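Local coordinates for putative glucoamylase (Bacteroides caccae ATCC 43185, PDB 4QT9), which is a putative glucoamylase, probably a glycoside hydrolase acting on glucans, built on an alpha/alpha toroid fold, at residues Y112-Y117 with L135-F140. Residues are numbered along the deposited sequence; the frame is centred on the assembly and turned at random.
Sequences YPHWWY and LVETAF
Glu137 lies over a face of the His114 imidazole, reaching out from the first turn of helix 135-152 toward the loop that leads into strand 115-117. Its CB points at that loop, and the chain then bends at the next bond (chi2 -85°), turning the rest of the side chain across the histidine. CG sits almost squarely above the ring, 4.1 Å from the centroid of His114, in a CH-pi contact. Further out, CD lies 3.9 Å from both NE2 and CD2 of His114. OE1 ends above the rim of the ring, 3.2 Å from His114 CD2; it is also 3.4 Å from His114 NE2, but the angle is too poor for a hydrogen bond. Instead, OE1 accepts the backbone N-H of Gly68, while the carboxylate plane is tilted 32° from the imidazole. In the alpha/alpha toroid fold, this contact joins the start of helix 135-152 to the loop before the middle strand of a small antiparallel sheet, and a bound acetate, probably from the crystallisation liquor, lies close to the Glu137 side chain and may mark a pocket. His114 also stacks with Phe126, so an alanine here would probably leave Phe126 without its stacking partner and open a gap beside CG and the carboxylate of Glu137. Alongside, Tyr112 N donates to Thr138 OG1 (2.8 Å, 143° at the hydrogen). The same hydroxyl is hydrogen-bonded to Asp134 O, which leaves it shared between the loop and the backbone just before the helix. Asp134 OD1 in turn takes the N-H of Glu137, fixing the backbone from which the glutamate reaches the histidine.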
loop_
_atom_site.group_PDB
_atom_site.type_symbol
_atom_site.label_atom_id
_atom_site.label_comp_id
_atom_site.label_asym_id
_atom_site.label_seq_id
_atom_site.Cartn_x
_atom_site.Cartn_y
_atom_site.Cartn_z
ATOM N N TYR A 112 -1.533 11.807 10.002
ATOM C CA TYR A 112 -0.334 11.225 10.595
ATOM C C TYR A 112 0.903 11.515 9.738
ATOM O O TYR A 112 0.793 11.676 8.515
ATOM C CB TYR A 112 -0.522 9.723 10.831
ATOM C CG TYR A 112 -1.443 9.430 11.998
ATOM C CD1 TYR A 112 -0.993 9.538 13.313
ATOM C CD2 TYR A 112 -2.777 9.084 11.791
ATOM C CE1 TYR A 112 -1.828 9.248 14.393
ATOM C CE2 TYR A 112 -3.630 8.818 12.864
ATOM C CZ TYR A 112 -3.145 8.897 14.163
ATOM O OH TYR A 112 -3.951 8.609 15.229
ATOM N N PRO A 113 2.110 11.614 10.368
ATOM C CA PRO A 113 3.325 11.835 9.554
ATOM C C PRO A 113 3.736 10.559 8.828
ATOM O O PRO A 113 3.213 9.485 9.151
ATOM C CB PRO A 113 4.379 12.173 10.606
ATOM C CG PRO A 113 3.957 11.389 11.811
ATOM C CD PRO A 113 2.455 11.462 11.806
ATOM N N HIS A 114 4.714 10.650 7.905
ATOM C CA HIS A 114 5.266 9.455 7.242
ATOM C C HIS A 114 5.868 8.483 8.276
ATOM O O HIS A 114 5.584 7.288 8.259
ATOM C CB HIS A 114 6.361 9.843 6.242
ATOM C CG HIS A 114 6.743 8.747 5.291
ATOM N ND1 HIS A 114 6.829 8.983 3.948
ATOM C CD2 HIS A 114 7.029 7.446 5.523
ATOM C CE1 HIS A 114 7.155 7.830 3.391
ATOM N NE2 HIS A 114 7.289 6.876 4.302
ATOM N N TRP A 115 6.657 9.021 9.204
ATOM C CA TRP A 115 7.353 8.241 10.234
ATOM C C TRP A 115 7.211 8.783 11.642
ATOM O O TRP A 115 7.154 9.992 11.832
ATOM C CB TRP A 115 8.866 8.282 9.954
ATOM C CG TRP A 115 9.384 7.533 8.765
ATOM C CD1 TRP A 115 8.884 6.378 8.238
ATOM C CD2 TRP A 115 10.638 7.767 8.106
ATOM N NE1 TRP A 115 9.714 5.911 7.244
ATOM C CE2 TRP A 115 10.807 6.739 7.148
ATOM C CE3 TRP A 115 11.646 8.747 8.238
ATOM C CZ2 TRP A 115 11.936 6.670 6.311
ATOM C CZ3 TRP A 115 12.783 8.653 7.439
ATOM C CH2 TRP A 115 12.916 7.631 6.484
ATOM N N TRP A 116 7.283 7.883 12.623
ATOM C CA TRP A 116 7.483 8.151 14.047
ATOM C C TRP A 116 8.574 7.258 14.577
ATOM O O TRP A 116 8.843 6.186 14.026
ATOM C CB TRP A 116 6.257 7.886 14.952
ATOM C CG TRP A 116 4.910 8.353 14.536
ATOM C CD1 TRP A 116 4.285 9.497 14.937
ATOM C CD2 TRP A 116 3.916 7.560 13.880
ATOM N NE1 TRP A 116 2.987 9.513 14.479
ATOM C CE2 TRP A 116 2.727 8.322 13.846
ATOM C CE3 TRP A 116 3.933 6.303 13.244
ATOM C CZ2 TRP A 116 1.557 7.849 13.249
ATOM C CZ3 TRP A 116 2.775 5.847 12.640
ATOM C CH2 TRP A 116 1.599 6.608 12.667
ATOM N N TYR A 117 9.100 7.625 15.727
ATOM C CA TYR A 117 9.934 6.767 16.550
ATOM C C TYR A 117 8.904 5.970 17.328
ATOM O O TYR A 117 8.050 6.578 17.980
ATOM C CB TYR A 117 10.870 7.595 17.443
ATOM C CG TYR A 117 11.845 8.449 16.664
ATOM C CD1 TYR A 117 13.019 7.906 16.148
ATOM C CD2 TYR A 117 11.634 9.817 16.511
ATOM C CE1 TYR A 117 13.937 8.693 15.451
ATOM C CE2 TYR A 117 12.547 10.617 15.825
ATOM C CZ TYR A 117 13.699 10.052 15.298
ATOM O OH TYR A 117 14.608 10.847 14.631
ATOM N N LEU A 135 -0.560 13.259 3.957
ATOM C CA LEU A 135 -1.944 12.799 3.757
ATOM C C LEU A 135 -2.076 11.472 2.979
ATOM O O LEU A 135 -3.026 10.711 3.203
ATOM C CB LEU A 135 -2.793 13.891 3.096
ATOM C CG LEU A 135 -4.295 13.816 3.368
ATOM C CD1 LEU A 135 -4.610 14.029 4.827
ATOM C CD2 LEU A 135 -5.054 14.798 2.509
ATOM N N VAL A 136 -1.120 11.175 2.120
ATOM C CA VAL A 136 -1.100 9.923 1.358
ATOM C C VAL A 136 -0.864 8.757 2.316
ATOM O O VAL A 136 -1.575 7.765 2.273
ATOM C CB VAL A 136 -0.021 9.997 0.267
ATOM C CG1 VAL A 136 0.155 8.649 -0.424
ATOM C CG2 VAL A 136 -0.364 11.092 -0.733
ATOM N N GLU A 137 0.110 8.897 3.202
ATOM C CA GLU A 137 0.433 7.894 4.208
ATOM C C GLU A 137 -0.725 7.727 5.204
ATOM O O GLU A 137 -1.038 6.601 5.602
ATOM C CB GLU A 137 1.722 8.301 4.914
ATOM C CG GLU A 137 2.953 8.011 4.077
ATOM C CD GLU A 137 3.449 6.585 4.220
ATOM O OE1 GLU A 137 4.055 6.267 5.273
ATOM O OE2 GLU A 137 3.198 5.778 3.296
ATOM N N THR A 138 -1.407 8.832 5.538
ATOM C CA THR A 138 -2.592 8.820 6.418
ATOM C C THR A 138 -3.724 7.983 5.770
ATOM O O THR A 138 -4.374 7.181 6.445
ATOM C CB THR A 138 -3.050 10.251 6.720
ATOM O OG1 THR A 138 -2.006 10.921 7.410
ATOM C CG2 THR A 138 -4.328 10.296 7.560
ATOM N N ALA A 139 -3.891 8.129 4.453
ATOM C CA ALA A 139 -4.921 7.425 3.694
ATOM C C ALA A 139 -4.682 5.904 3.712
ATOM O O ALA A 139 -5.635 5.152 3.918
ATOM C CB ALA A 139 -4.958 7.945 2.289
ATOM N N PHE A 140 -3.425 5.460 3.519
ATOM C CA PHE A 140 -3.030 4.046 3.573
ATOM C C PHE A 140 -3.225 3.486 4.989
ATOM O O PHE A 140 -3.687 2.370 5.132
ATOM C CB PHE A 140 -1.583 3.835 3.082
ATOM C CG PHE A 140 -1.404 4.185 1.612
ATOM C CD1 PHE A 140 -2.385 3.868 0.680
ATOM C CD2 PHE A 140 -0.268 4.846 1.174
ATOM C CE1 PHE A 140 -2.243 4.225 -0.658
ATOM C CE2 PHE A 140 -0.112 5.182 -0.179
ATOM C CZ PHE A 140 -1.106 4.884 -1.085
#